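Local structure of HcgC (Methanococcus maripaludis S2, 5O4M) at residues Ile16-Ile21 with Met227-Val232. The protein probably acts as an S-adenosylmethionine-dependent methyltransferase that methylates a pyridinol precursor during biosynthesis of the FeGP cofactor. Residues are numbered along the deposited sequence; the frame is centred on the assembly and turned at random.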
loop_
_atom_site.group_PDB
_atom_site.type_symbol
_atom_site.label_atom_id
_atom_site.label_comp_id
_atom_site.label_asym_id
_atom_site.label_seq_id
_atom_site.Cartn_x
_atom_site.Cartn_y
_atom_site.Cartn_z
ATOM N N ILE A 16 3.861 -4.286 23.199
ATOM C CA ILE A 16 3.004 -3.104 23.109
ATOM C C ILE A 16 1.535 -3.600 23.053
ATOM O O ILE A 16 1.173 -4.431 22.223
ATOM C CB ILE A 16 3.399 -2.238 21.880
ATOM C CG1 ILE A 16 4.720 -1.496 22.190
ATOM C CG2 ILE A 16 2.288 -1.246 21.470
ATOM C CD1 ILE A 16 5.440 -0.840 20.962
ATOM N N LYS A 17 0.695 -3.099 23.929
ATOM C CA LYS A 17 -0.706 -3.490 23.996
ATOM C C LYS A 17 -1.465 -2.385 23.458
ATOM O O LYS A 17 -0.945 -1.307 23.438
ATOM C CB LYS A 17 -1.167 -3.772 25.448
ATOM C CG LYS A 17 -0.315 -4.683 26.258
ATOM C CD LYS A 17 0.051 -5.930 25.544
ATOM C CE LYS A 17 0.749 -6.916 26.452
ATOM N NZ LYS A 17 1.103 -8.170 25.727
ATOM N N ILE A 18 -2.715 -2.618 23.078
ATOM C CA ILE A 18 -3.577 -1.589 22.505
ATOM C C ILE A 18 -3.689 -0.396 23.479
ATOM O O ILE A 18 -3.698 0.733 23.031
ATOM C CB ILE A 18 -4.990 -2.156 22.139
ATOM C CG1 ILE A 18 -4.882 -3.318 21.127
ATOM C CG2 ILE A 18 -5.889 -1.072 21.551
ATOM C CD1 ILE A 18 -5.838 -4.326 21.332
ATOM N N LYS A 19 -3.787 -0.656 24.804
ATOM C CA LYS A 19 -3.885 0.402 25.822
ATOM C C LYS A 19 -2.640 1.309 25.833
ATOM O O LYS A 19 -2.740 2.489 26.174
ATOM C CB LYS A 19 -4.106 -0.205 27.218
ATOM C CG LYS A 19 -2.897 -0.910 27.813
ATOM C CD LYS A 19 -3.239 -1.485 29.168
ATOM C CE LYS A 19 -2.026 -1.856 29.981
ATOM N NZ LYS A 19 -2.410 -2.427 31.305
ATOM N N ASP A 20 -1.459 0.759 25.486
ATOM C CA ASP A 20 -0.222 1.529 25.431
ATOM C C ASP A 20 -0.328 2.497 24.238
ATOM O O ASP A 20 0.183 3.603 24.294
ATOM C CB ASP A 20 0.995 0.613 25.256
ATOM C CG ASP A 20 1.217 -0.391 26.380
ATOM O OD1 ASP A 20 0.727 -0.148 27.508
ATOM O OD2 ASP A 20 1.884 -1.422 26.130
ATOM N N ILE A 21 -1.013 2.079 23.176
ATOM C CA ILE A 21 -1.207 2.910 21.967
ATOM C C ILE A 21 -2.201 4.048 22.286
ATOM O O ILE A 21 -1.975 5.217 21.953
ATOM C CB ILE A 21 -1.595 2.119 20.706
ATOM C CG1 ILE A 21 -0.681 0.875 20.520
ATOM C CG2 ILE A 21 -1.473 3.046 19.512
ATOM C CD1 ILE A 21 -0.955 -0.101 19.426
ATOM N N MET A 227 -4.976 -6.418 25.478
ATOM C CA MET A 227 -4.536 -7.358 24.468
ATOM C C MET A 227 -3.306 -6.794 23.710
ATOM O O MET A 227 -3.190 -5.586 23.502
ATOM C CB MET A 227 -5.735 -7.575 23.482
ATOM C CG MET A 227 -5.735 -8.861 22.663
ATOM S SD MET A 227 -5.844 -10.327 23.713
ATOM C CE MET A 227 -4.070 -11.061 23.387
ATOM N N SER A 228 -2.386 -7.679 23.304
ATOM C CA SER A 228 -1.211 -7.321 22.518
ATOM C C SER A 228 -1.779 -6.696 21.276
ATOM O O SER A 228 -2.800 -7.178 20.757
ATOM C CB SER A 228 -0.404 -8.543 22.110
ATOM O OG SER A 228 0.369 -8.975 23.199
ATOM N N ALA A 229 -1.171 -5.630 20.792
ATOM C CA ALA A 229 -1.708 -5.020 19.595
ATOM C C ALA A 229 -1.607 -5.966 18.397
ATOM O O ALA A 229 -2.511 -5.985 17.538
ATOM C CB ALA A 229 -0.979 -3.733 19.299
ATOM N N ILE A 230 -0.516 -6.745 18.325
ATOM C CA ILE A 230 -0.290 -7.655 17.204
ATOM C C ILE A 230 0.252 -8.993 17.625
ATOM O O ILE A 230 1.014 -9.088 18.573
ATOM C CB ILE A 230 0.694 -6.963 16.184
ATOM C CG1 ILE A 230 0.047 -5.709 15.545
ATOM C CG2 ILE A 230 1.174 -7.939 15.071
ATOM C CD1 ILE A 230 0.957 -4.806 14.801
ATOM N N THR A 231 -0.156 -10.031 16.900
ATOM C CA THR A 231 0.265 -11.403 17.098
ATOM C C THR A 231 0.788 -11.850 15.739
ATOM O O THR A 231 0.098 -11.704 14.743
ATOM C CB THR A 231 -0.837 -12.288 17.676
ATOM O OG1 THR A 231 -1.246 -11.704 18.912
ATOM C CG2 THR A 231 -0.349 -13.742 17.905
ATOM N N VAL A 232 1.986 -12.388 15.701
ATOM C CA VAL A 232 2.625 -12.822 14.471
ATOM C C VAL A 232 3.031 -14.277 14.500
ATOM O O VAL A 232 3.533 -14.748 15.515
ATOM C CB VAL A 232 3.932 -12.016 14.222
ATOM C CG1 VAL A 232 4.430 -12.205 12.796
ATOM C CG2 VAL A 232 3.770 -10.542 14.541
#
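Lys17 runs its side chain along the backbone of Met227 and on to the hydroxyl of Ser228. CB sits 3.3 Å from Met227 O, and CG stays near the same oxygen at 4.1 Å. The chain then bends at chi2 (-48°), which swings CD to 3.6 Å from Ser228 CA. CE lies 3.9 Å from Ser228 OG, and the ammonium NZ donates to that OG at 2.8 Å. Both NZ and the hydroxyl are also hydrogen-bonded to Ser14 O. The backbones of Lys17 and Ser228 form a single beta bridge: Ala229 N donates to Ile16 O and Ile18 N to Met227 O, both at 3.0 Å. The bridge ties the N-terminus of helix 18-37 to the lead-in of strand 230-234, the middle strand of a small antiparallel sheet. Lys17 is the N-cap residue; its own N bonds to Asp20 OD2 from above the carboxylate plane. With an alanine at Lys17, Ser228 OG would probably lose its ammonium donor and the Ser228 backbone its aliphatic cover. Ile18 CD1 crosses to Met227 CB at 3.9 Å, while Ile21 CD1 meets Ala229 CB in the interior at 3.6 Å; helix 177-193 backs both isoleucines through Val181 and Ile185.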